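Local coordinates for protein hydroxynitrile lyase (Passiflora edulis, PDB 5Y02) that probably cleaves cyanohydrins and binds (R)-mandelonitrile in a pocket lined by aromatic side chains, at residues N13-Q18 with K22-I27; A29-L34 with K89-A94; S67-V72 with L76-S81. All blocks are in the same frame, centred on the assembly; numbering follows the deposited sequence.

Contact 1: residues N13-Q18 with K22-I27; sequences NRYKSQ and KQIDQI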
loop_
_atom_site.group_PDB
_atom_site.type_symbol
_atom_site.label_atom_id
_atom_site.label_comp_id
_atom_site.label_asym_id
_atom_site.label_seq_id
_atom_site.Cartn_x
_atom_site.Cartn_y
_atom_site.Cartn_z
ATOM N N ASN A 13 7.678 -4.688 0.791
ATOM C CA ASN A 13 8.753 -5.668 0.702
ATOM C C ASN A 13 9.279 -6.116 2.057
ATOM O O ASN A 13 8.891 -5.608 3.114
ATOM C CB ASN A 13 9.896 -5.186 -0.231
ATOM C CG ASN A 13 10.952 -4.370 0.481
ATOM O OD1 ASN A 13 10.646 -3.564 1.341
ATOM N ND2 ASN A 13 12.230 -4.578 0.109
ATOM N N ARG A 14 10.151 -7.112 1.972
ATOM C CA ARG A 14 10.939 -7.619 3.049
ATOM C C ARG A 14 12.319 -7.818 2.440
ATOM O O ARG A 14 12.424 -8.350 1.332
ATOM C CB ARG A 14 10.386 -8.971 3.520
ATOM C CG ARG A 14 11.070 -9.518 4.765
ATOM C CD ARG A 14 10.734 -10.998 4.958
ATOM N NE ARG A 14 11.468 -11.494 6.115
ATOM C CZ ARG A 14 11.107 -11.320 7.388
ATOM N NH1 ARG A 14 9.978 -10.680 7.718
ATOM N NH2 ARG A 14 11.896 -11.792 8.361
ATOM N N TYR A 15 13.344 -7.359 3.145
ATOM C CA TYR A 15 14.724 -7.441 2.674
ATOM C C TYR A 15 15.362 -8.778 2.998
ATOM O O TYR A 15 15.032 -9.416 3.999
ATOM C CB TYR A 15 15.572 -6.313 3.252
ATOM C CG TYR A 15 15.249 -4.995 2.600
ATOM C CD1 TYR A 15 15.800 -4.671 1.358
ATOM C CD2 TYR A 15 14.358 -4.094 3.188
ATOM C CE1 TYR A 15 15.498 -3.477 0.727
ATOM C CE2 TYR A 15 14.061 -2.883 2.572
ATOM C CZ TYR A 15 14.624 -2.584 1.344
ATOM O OH TYR A 15 14.316 -1.414 0.696
ATOM N N LYS A 16 16.312 -9.165 2.150
ATOM C CA LYS A 16 17.098 -10.370 2.402
ATOM C C LYS A 16 17.869 -10.209 3.707
ATOM O O LYS A 16 18.392 -9.136 3.994
ATOM C CB LYS A 16 18.061 -10.590 1.261
ATOM C CG LYS A 16 17.365 -10.800 -0.073
ATOM C CD LYS A 16 17.497 -12.193 -0.591
ATOM C CE LYS A 16 16.753 -12.325 -1.894
ATOM N NZ LYS A 16 17.258 -13.466 -2.681
ATOM N N SER A 17 17.955 -11.286 4.479
ATOM C CA SER A 17 18.576 -11.221 5.796
ATOM C C SER A 17 20.095 -10.978 5.760
ATOM O O SER A 17 20.638 -10.529 6.759
ATOM C CB SER A 17 18.268 -12.491 6.596
ATOM O OG SER A 17 19.012 -13.568 6.083
ATOM N N GLN A 18 20.789 -11.299 4.664
ATOM C CA GLN A 18 22.246 -11.109 4.648
ATOM C C GLN A 18 22.677 -9.659 4.481
ATOM O O GLN A 18 23.840 -9.348 4.681
ATOM C CB GLN A 18 22.942 -12.002 3.595
ATOM C CG GLN A 18 22.993 -11.454 2.181
ATOM C CD GLN A 18 23.450 -12.501 1.165
ATOM O OE1 GLN A 18 22.754 -13.494 0.942
ATOM N NE2 GLN A 18 24.620 -12.289 0.555
ATOM N N LYS A 22 22.933 -0.932 6.936
ATOM C CA LYS A 22 23.552 0.173 6.227
ATOM C C LYS A 22 23.207 0.134 4.752
ATOM O O LYS A 22 22.877 1.163 4.146
ATOM C CB LYS A 22 25.071 0.096 6.417
ATOM C CG LYS A 22 25.847 1.283 5.885
ATOM C CD LYS A 22 27.335 1.016 6.048
ATOM C CE LYS A 22 28.084 2.248 6.510
ATOM N NZ LYS A 22 27.979 3.358 5.531
ATOM N N GLN A 23 23.297 -1.050 4.151
ATOM C CA GLN A 23 22.975 -1.184 2.740
ATOM C C GLN A 23 21.467 -1.053 2.482
ATOM O O GLN A 23 21.067 -0.493 1.459
ATOM C CB GLN A 23 23.531 -2.482 2.161
ATOM C CG GLN A 23 23.235 -2.690 0.679
ATOM C CD GLN A 23 23.879 -1.667 -0.234
ATOM O OE1 GLN A 23 24.735 -0.872 0.185
ATOM N NE2 GLN A 23 23.478 -1.684 -1.506
ATOM N N ILE A 24 20.639 -1.564 3.397
ATOM C CA ILE A 24 19.187 -1.390 3.288
ATOM C C ILE A 24 18.847 0.108 3.289
ATOM O O ILE A 24 18.093 0.575 2.426
ATOM C CB ILE A 24 18.421 -2.152 4.389
ATOM C CG1 ILE A 24 18.528 -3.659 4.171
ATOM C CG2 ILE A 24 16.933 -1.776 4.379
ATOM C CD1 ILE A 24 18.266 -4.474 5.409
ATOM N N ASP A 25 19.432 0.838 4.238
ATOM C CA ASP A 25 19.322 2.301 4.307
ATOM C C ASP A 25 19.698 2.956 2.975
ATOM O O ASP A 25 18.976 3.815 2.478
ATOM C CB ASP A 25 20.199 2.882 5.429
ATOM C CG ASP A 25 19.700 2.553 6.844
ATOM O OD1 ASP A 25 18.552 2.084 7.035
ATOM O OD2 ASP A 25 20.501 2.785 7.788
ATOM N N GLN A 26 20.810 2.524 2.394
ATOM C CA GLN A 26 21.264 3.041 1.111
ATOM C C GLN A 26 20.260 2.754 -0.024
ATOM O O GLN A 26 19.982 3.626 -0.861
ATOM C CB GLN A 26 22.646 2.463 0.759
ATOM C CG GLN A 26 23.296 3.078 -0.473
ATOM C CD GLN A 26 23.490 4.569 -0.325
ATOM O OE1 GLN A 26 24.240 5.009 0.544
ATOM N NE2 GLN A 26 22.787 5.359 -1.135
ATOM N N ILE A 27 19.709 1.541 -0.037
ATOM C CA ILE A 27 18.767 1.142 -1.066
ATOM C C ILE A 27 17.535 2.056 -1.013
ATOM O O ILE A 27 17.046 2.520 -2.050
ATOM C CB ILE A 27 18.378 -0.346 -0.936
ATOM C CG1 ILE A 27 19.550 -1.238 -1.359
ATOM C CG2 ILE A 27 17.171 -0.676 -1.813
ATOM C CD1 ILE A 27 19.373 -2.678 -0.906
#

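Contact 2: residues A29-L34 with K89-A94; sequences ADYGNL and KEFFPA. With MXN ((2R)-hydroxy(phenyl)ethanenitrile), chain M.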
loop_
_atom_site.group_PDB
_atom_site.type_symbol
_atom_site.label_atom_id
_atom_site.label_comp_id
_atom_site.label_asym_id
_atom_site.label_seq_id
_atom_site.Cartn_x
_atom_site.Cartn_y
_atom_site.Cartn_z
ATOM N N ALA A 29 17.400 5.090 0.318
ATOM C CA ALA A 29 17.814 6.433 -0.120
ATOM C C ALA A 29 17.886 6.535 -1.642
ATOM O O ALA A 29 17.456 7.540 -2.207
ATOM C CB ALA A 29 19.138 6.835 0.506
ATOM N N ASP A 30 18.413 5.497 -2.294
ATOM C CA ASP A 30 18.491 5.428 -3.756
ATOM C C ASP A 30 17.094 5.460 -4.374
ATOM O O ASP A 30 16.876 6.088 -5.397
ATOM C CB ASP A 30 19.227 4.146 -4.221
ATOM C CG ASP A 30 20.725 4.143 -3.886
ATOM O OD1 ASP A 30 21.268 5.166 -3.438
ATOM O OD2 ASP A 30 21.378 3.085 -4.076
ATOM N N TYR A 31 16.154 4.765 -3.740
ATOM C CA TYR A 31 14.775 4.731 -4.204
ATOM C C TYR A 31 14.162 6.143 -4.163
ATOM O O TYR A 31 13.659 6.618 -5.169
ATOM C CB TYR A 31 13.965 3.786 -3.322
ATOM C CG TYR A 31 12.603 3.355 -3.806
ATOM C CD1 TYR A 31 12.002 3.868 -4.959
ATOM C CD2 TYR A 31 11.886 2.433 -3.055
ATOM C CE1 TYR A 31 10.734 3.459 -5.340
ATOM C CE2 TYR A 31 10.628 2.024 -3.437
ATOM C CZ TYR A 31 10.057 2.538 -4.569
ATOM O OH TYR A 31 8.803 2.101 -4.943
ATOM N N GLY A 32 14.243 6.791 -3.017
ATOM C CA GLY A 32 13.707 8.155 -2.841
ATOM C C GLY A 32 14.308 9.162 -3.816
ATOM O O GLY A 32 13.597 10.003 -4.362
ATOM N N ASN A 33 15.604 9.031 -4.064
ATOM C CA ASN A 33 16.331 9.906 -4.993
ATOM C C ASN A 33 15.873 9.815 -6.467
ATOM O O ASN A 33 16.109 10.749 -7.261
ATOM C CB ASN A 33 17.826 9.630 -4.882
ATOM C CG ASN A 33 18.663 10.663 -5.612
ATOM O OD1 ASN A 33 18.480 11.861 -5.422
ATOM N ND2 ASN A 33 19.550 10.204 -6.476
ATOM N N LEU A 34 15.196 8.722 -6.846
ATOM C CA LEU A 34 14.603 8.641 -8.177
ATOM C C LEU A 34 13.650 9.782 -8.492
ATOM O O LEU A 34 13.538 10.141 -9.653
ATOM C CB LEU A 34 13.881 7.306 -8.424
ATOM C CG LEU A 34 14.752 6.073 -8.632
ATOM C CD1 LEU A 34 13.876 4.817 -8.726
ATOM C CD2 LEU A 34 15.614 6.186 -9.869
ATOM N N LYS A 89 18.225 -3.177 -10.554
ATOM C CA LYS A 89 19.341 -4.123 -10.378
ATOM C C LYS A 89 19.764 -4.290 -8.922
ATOM O O LYS A 89 20.238 -5.357 -8.538
ATOM C CB LYS A 89 20.553 -3.682 -11.204
ATOM C CG LYS A 89 20.343 -3.798 -12.695
ATOM C CD LYS A 89 21.542 -3.253 -13.455
ATOM C CE LYS A 89 21.249 -3.272 -14.939
ATOM N NZ LYS A 89 22.464 -3.006 -15.750
ATOM N N GLU A 90 19.606 -3.243 -8.117
ATOM C CA GLU A 90 19.864 -3.382 -6.698
ATOM C C GLU A 90 18.617 -3.693 -5.894
ATOM O O GLU A 90 18.703 -4.438 -4.944
ATOM C CB GLU A 90 20.661 -2.209 -6.138
ATOM C CG GLU A 90 19.950 -0.901 -5.948
ATOM C CD GLU A 90 20.690 0.043 -4.991
ATOM O OE1 GLU A 90 21.874 -0.177 -4.639
ATOM O OE2 GLU A 90 20.075 1.015 -4.565
ATOM N N PHE A 91 17.457 -3.157 -6.283
ATOM C CA PHE A 91 16.265 -3.305 -5.459
ATOM C C PHE A 91 15.663 -4.715 -5.464
ATOM O O PHE A 91 15.462 -5.284 -4.405
ATOM C CB PHE A 91 15.213 -2.285 -5.856
ATOM C CG PHE A 91 14.016 -2.296 -4.960
ATOM C CD1 PHE A 91 14.132 -1.896 -3.635
ATOM C CD2 PHE A 91 12.776 -2.718 -5.437
ATOM C CE1 PHE A 91 13.028 -1.911 -2.789
ATOM C CE2 PHE A 91 11.672 -2.733 -4.605
ATOM C CZ PHE A 91 11.796 -2.329 -3.288
ATOM N N PHE A 92 15.363 -5.262 -6.640
ATOM C CA PHE A 92 14.659 -6.550 -6.707
ATOM C C PHE A 92 15.470 -7.708 -6.116
ATOM O O PHE A 92 14.915 -8.508 -5.365
ATOM C CB PHE A 92 14.156 -6.851 -8.136
ATOM C CG PHE A 92 13.083 -5.889 -8.600
ATOM C CD1 PHE A 92 11.914 -5.730 -7.867
ATOM C CD2 PHE A 92 13.237 -5.154 -9.766
ATOM C CE1 PHE A 92 10.937 -4.832 -8.260
ATOM C CE2 PHE A 92 12.251 -4.269 -10.186
ATOM C CZ PHE A 92 11.095 -4.103 -9.427
ATOM N N PRO A 93 16.791 -7.771 -6.400
ATOM C CA PRO A 93 17.598 -8.833 -5.761
ATOM C C PRO A 93 17.739 -8.699 -4.242
ATOM O O PRO A 93 17.989 -9.710 -3.553
ATOM C CB PRO A 93 18.955 -8.730 -6.481
ATOM C CG PRO A 93 18.609 -8.097 -7.802
ATOM C CD PRO A 93 17.574 -7.058 -7.423
ATOM N N ALA A 94 17.543 -7.484 -3.713
ATOM C CA ALA A 94 17.573 -7.246 -2.262
ATOM C C ALA A 94 16.286 -7.676 -1.539
ATOM O O ALA A 94 16.271 -7.719 -0.302
ATOM C CB ALA A 94 17.874 -5.795 -1.969
HETATM C C1 MXN M . 10.668 0.335 -8.384
HETATM C C2 MXN M . 11.527 -0.727 -8.652
HETATM C C3 MXN M . 12.521 -0.610 -9.625
HETATM C C4 MXN M . 12.659 0.587 -10.319
HETATM C C5 MXN M . 11.799 1.647 -10.068
HETATM C C6 MXN M . 10.805 1.532 -9.103
HETATM C C7 MXN M . 9.602 0.138 -7.367
HETATM C C8 MXN M . 8.756 -0.963 -7.884
HETATM N N9 MXN M . 8.094 -1.829 -8.303
HETATM O O10 MXN M . 8.811 1.332 -7.214
#

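Contact 3: residues S67-V72 with L76-S81; sequences STFHSV and LNFFYS. With MXN ((2R)-hydroxy(phenyl)ethanenitrile), chain M.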
loop_
_atom_site.group_PDB
_atom_site.type_symbol
_atom_site.label_atom_id
_atom_site.label_comp_id
_atom_site.label_asym_id
_atom_site.label_seq_id
_atom_site.Cartn_x
_atom_site.Cartn_y
_atom_site.Cartn_z
ATOM N N SER A 67 4.007 6.001 -4.011
ATOM C CA SER A 67 4.266 7.129 -4.924
ATOM C C SER A 67 3.107 7.300 -5.891
ATOM O O SER A 67 2.201 6.448 -5.993
ATOM C CB SER A 67 5.590 6.957 -5.645
ATOM O OG SER A 67 5.693 5.716 -6.301
ATOM N N THR A 68 3.109 8.437 -6.570
ATOM C CA THR A 68 2.003 8.809 -7.416
ATOM C C THR A 68 2.555 9.183 -8.784
ATOM O O THR A 68 3.570 9.853 -8.860
ATOM C CB THR A 68 1.235 10.003 -6.814
ATOM O OG1 THR A 68 0.684 9.647 -5.549
ATOM C CG2 THR A 68 0.102 10.436 -7.735
ATOM N N PHE A 69 1.877 8.735 -9.841
ATOM C CA PHE A 69 2.188 9.083 -11.215
ATOM C C PHE A 69 0.984 9.743 -11.876
ATOM O O PHE A 69 -0.154 9.384 -11.600
ATOM C CB PHE A 69 2.615 7.842 -11.984
ATOM C CG PHE A 69 3.860 7.244 -11.450
ATOM C CD1 PHE A 69 3.820 6.392 -10.340
ATOM C CD2 PHE A 69 5.099 7.561 -12.015
ATOM C CE1 PHE A 69 4.995 5.866 -9.812
ATOM C CE2 PHE A 69 6.261 7.034 -11.488
ATOM C CZ PHE A 69 6.212 6.175 -10.394
ATOM N N HIS A 70 1.259 10.700 -12.764
ATOM C CA HIS A 70 0.209 11.460 -13.474
ATOM C C HIS A 70 -0.665 10.557 -14.371
ATOM O O HIS A 70 -1.860 10.799 -14.538
ATOM C CB HIS A 70 0.879 12.593 -14.290
ATOM C CG HIS A 70 -0.060 13.381 -15.152
ATOM N ND1 HIS A 70 -1.045 14.197 -14.630
ATOM C CD2 HIS A 70 -0.146 13.504 -16.501
ATOM C CE1 HIS A 70 -1.710 14.770 -15.619
ATOM N NE2 HIS A 70 -1.186 14.367 -16.763
ATOM N N SER A 71 -0.071 9.501 -14.912
ATOM C CA SER A 71 -0.768 8.587 -15.801
ATOM C C SER A 71 -0.003 7.281 -15.890
ATOM O O SER A 71 1.170 7.218 -15.492
ATOM C CB SER A 71 -0.855 9.201 -17.197
ATOM O OG SER A 71 0.444 9.373 -17.711
ATOM N N VAL A 72 -0.653 6.252 -16.427
ATOM C CA VAL A 72 0.035 5.004 -16.757
ATOM C C VAL A 72 1.182 5.212 -17.749
ATOM O O VAL A 72 2.241 4.613 -17.584
ATOM C CB VAL A 72 -0.939 3.914 -17.278
ATOM C CG1 VAL A 72 -0.209 2.780 -18.003
ATOM C CG2 VAL A 72 -1.720 3.344 -16.122
ATOM N N LEU A 76 5.069 4.055 -17.026
ATOM C CA LEU A 76 5.810 3.164 -17.897
ATOM C C LEU A 76 7.063 3.824 -18.490
ATOM O O LEU A 76 8.109 3.182 -18.599
ATOM C CB LEU A 76 4.888 2.607 -18.977
ATOM C CG LEU A 76 3.827 1.632 -18.458
ATOM C CD1 LEU A 76 2.791 1.318 -19.524
ATOM C CD2 LEU A 76 4.472 0.342 -17.957
ATOM N N ASN A 77 6.979 5.109 -18.821
ATOM C CA ASN A 77 8.199 5.862 -19.204
ATOM C C ASN A 77 9.226 5.868 -18.060
ATOM O O ASN A 77 10.404 5.606 -18.281
ATOM C CB ASN A 77 7.852 7.295 -19.621
ATOM C CG ASN A 77 7.150 7.357 -20.970
ATOM O OD1 ASN A 77 7.394 6.527 -21.849
ATOM N ND2 ASN A 77 6.274 8.343 -21.138
ATOM N N PHE A 78 8.755 6.141 -16.843
ATOM C CA PHE A 78 9.590 6.065 -15.639
ATOM C C PHE A 78 10.226 4.682 -15.439
ATOM O O PHE A 78 11.454 4.561 -15.310
ATOM C CB PHE A 78 8.766 6.429 -14.409
ATOM C CG PHE A 78 9.429 6.088 -13.105
ATOM C CD1 PHE A 78 10.410 6.922 -12.572
ATOM C CD2 PHE A 78 9.066 4.934 -12.401
ATOM C CE1 PHE A 78 11.018 6.618 -11.359
ATOM C CE2 PHE A 78 9.677 4.619 -11.189
ATOM C CZ PHE A 78 10.657 5.463 -10.669
ATOM N N PHE A 79 9.388 3.648 -15.431
ATOM C CA PHE A 79 9.817 2.304 -15.013
ATOM C C PHE A 79 10.877 1.691 -15.933
ATOM O O PHE A 79 11.717 0.909 -15.474
ATOM C CB PHE A 79 8.597 1.377 -14.879
ATOM C CG PHE A 79 8.854 0.158 -14.048
ATOM C CD1 PHE A 79 9.066 0.272 -12.681
ATOM C CD2 PHE A 79 8.887 -1.104 -14.629
ATOM C CE1 PHE A 79 9.307 -0.854 -11.905
ATOM C CE2 PHE A 79 9.120 -2.237 -13.856
ATOM C CZ PHE A 79 9.327 -2.110 -12.494
ATOM N N TYR A 80 10.863 2.067 -17.214
ATOM C CA TYR A 80 11.873 1.607 -18.163
ATOM C C TYR A 80 12.921 2.668 -18.506
ATOM O O TYR A 80 13.698 2.473 -19.440
ATOM C CB TYR A 80 11.184 1.005 -19.399
ATOM C CG TYR A 80 10.389 -0.227 -18.990
ATOM C CD1 TYR A 80 11.003 -1.475 -18.886
ATOM C CD2 TYR A 80 9.046 -0.124 -18.626
ATOM C CE1 TYR A 80 10.287 -2.596 -18.472
ATOM C CE2 TYR A 80 8.325 -1.229 -18.209
ATOM C CZ TYR A 80 8.948 -2.462 -18.130
ATOM O OH TYR A 80 8.226 -3.550 -17.713
ATOM N N SER A 81 12.982 3.747 -17.726
ATOM C CA SER A 81 14.020 4.772 -17.884
ATOM C C SER A 81 15.350 4.236 -17.349
ATOM O O SER A 81 15.366 3.321 -16.514
ATOM C CB SER A 81 13.658 6.074 -17.156
ATOM O OG SER A 81 13.678 5.941 -15.732
HETATM C C1 MXN M . 10.668 0.335 -8.384
HETATM C C2 MXN M . 11.527 -0.727 -8.652
HETATM C C3 MXN M . 12.521 -0.610 -9.625
HETATM C C4 MXN M . 12.659 0.587 -10.319
HETATM C C5 MXN M . 11.799 1.647 -10.068
HETATM C C6 MXN M . 10.805 1.532 -9.103
HETATM C C7 MXN M . 9.602 0.138 -7.367
HETATM C C8 MXN M . 8.756 -0.963 -7.884
HETATM N N9 MXN M . 8.094 -1.829 -8.303
HETATM O O10 MXN M . 8.811 1.332 -7.214
#

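Contact 1: residues N13-Q18 with K22-I27
The ring of Tyr15 meets Ile24 across one face. The methyl CG2 of Ile24 lies 3.7 Å from the centroid of the Tyr15 ring, 18° off the ring normal, which makes it a CH-pi contact, offset toward the CD2-CE2 rim. The opposite face is covered from within the strand: ND2 of Asn13 rides 3.3 Å above the Tyr15 ring plane, over its centre. At the edge, close to the plane, comes CG2 of Ile27, 3.9 Å from Tyr15 OH and 4.1 Å from Tyr15 CE1. The other branch of Ile24 runs along the base of the tyrosine, with CD1 reaching 3.9 Å from Tyr15 CB. In Ile24 that branch starts anti to the carbonyl carbon (chi1 -69°), which leaves CG2 to settle on the ring. No hydrogen bond joins the two segments. Instead the hydroxyl of Tyr65 bonds both the buried Tyr15 OH and Asn13 OD1. A leucine in place of Tyr15 would probably leave a gap against Ile24 and Ile27 and deprive the Tyr65 hydroxyl of one of its partners. Strand 7-15 running by a short loop into helix 21-37 is the opening β-α unit of the ferredoxin-like α+β fold of the stress-responsive A/B barrel family, and it lays the first turns of the helix back over the strand end. His63 sets its ring edge-to-face with Tyr15, while Phe91 of helix 82-91 touches both Tyr15 and Ile27, joining the sheet to two helices.

Contact 2: residues A29-L34 with K89-A94
Tyr31 and Phe91 form the buried but lightly touching part of this contact, and Asp30 and Glu90 its partly exposed side. The edge of Tyr31 is turned toward the face of Phe91 in an edge-to-face pair whose planes stand at 50°, the closest atoms being Tyr31 CD2 and Phe91 CE1 at 4.5 Å. Packing is tight around the bound mandelonitrile. With CG of Tyr31 anti to the backbone N (chi1 -166°), the ring carries its OH to the ligand, making a very short hydrogen bond of 2.4 Å between Tyr31 OH and ligand O10. The ligand is also hydrogen-bonded to NE2 of His9. On the phenyl side, Phe92 CZ comes within 3.5 Å of ligand C2. These residues bring helix 21-37 against the end of helix 82-91 over one face of the antiparallel sheet, in α+β, ferredoxin-like layering, and the ligand sits between the helices and the sheet. Phe92 also faces the second subunit, making a cation-pi contact with Arg57 of that chain. On the more solvent-facing side, OD2 of Asp30 is 2.5 Å from OE2 of Glu90, with the carboxylate planes 18° apart; at that separation one of the two acids probably carries a proton. The other oxygen of Asp30, OD1, is bonded to NE2 of Gln26.

Contact 3: residues S67-V72 with L76-S81
Phe69 and Phe78 meet where a strand hands over to a helix in the ferredoxin-like α+β fold of the stress-responsive A/B (dimeric α+β) barrel family: strand 63-69 ends, the chain turns, and helix 72-79 brings Phe78 back above it. The closest approach is Phe69 CE2 to Phe78 CD2, 3.6 Å, with CE2 lying over a face of the Phe78 ring. The two rings are inclined at 50°. CG of Phe78 is anti to the backbone N (chi1 167°), which turns the ring down between Phe69 and the ligand. Its far end belongs to the ligand pocket: CE2 of Phe78 is 3.8 Å from C5 of the mandelonitrile phenyl. Phe78 therefore has Phe69 over one face and the ligand phenyl near its CE2-CZ end. Its neighbour Phe79 also lines the pocket, with CE1 of Phe79 3.9 Å from the nitrile N9.

The next layer is the helix's own bonding and its outer face. The amide of Leu76 gives its hydrogen to the carbonyl of Val72, the usual helical link over one turn, with Leu76 N 2.9 Å from Val72 O. On the outer side of that turn Val72 and Leu76 lie side by side, pointing the same way, with Val72 CG1 3.7 Å from Leu76 CD1. This pair faces the dimer interface, where Val72 packs on Leu50 and Leu76 on Val54 of the second subunit. Before the helix, the side chain of Ser71 N-caps a backbone N of the first turn, and its OG is also bonded to the carboxylate of Asp74. At the other end Phe78 O takes two donors, the backbone N and the hydroxyl of Ser81. Ser81 OG lies 2.7 Å from Phe78 O and arrives in the carbonyl plane, on a lone pair, with a C=O...OG angle of 140°.

In the fold
From the N terminus, contact 1 closes first: a short loop folds the start of helix 21-37 back on the end of strand 7-15. Contact 2 opens farther along that helix and spans a long excursion through strands 44-48 and 63-69 before helix 82-91 returns to it. Contact 3 falls wholly within this excursion, a tight strand-to-helix closure at 67-81. Contacts 1 and 2 touch directly: a probable hydrogen bond, with Lys16 N 2.8 Å from Ala94 O, ties the chain just past strand 7-15 to the chain just past helix 82-91. Contacts 2 and 3 meet through Leu34 and Phe78 and both reach the ligand. Contacts 1 and 3 are about 24 Å apart between centres, joined through neighbouring strands of the sheet.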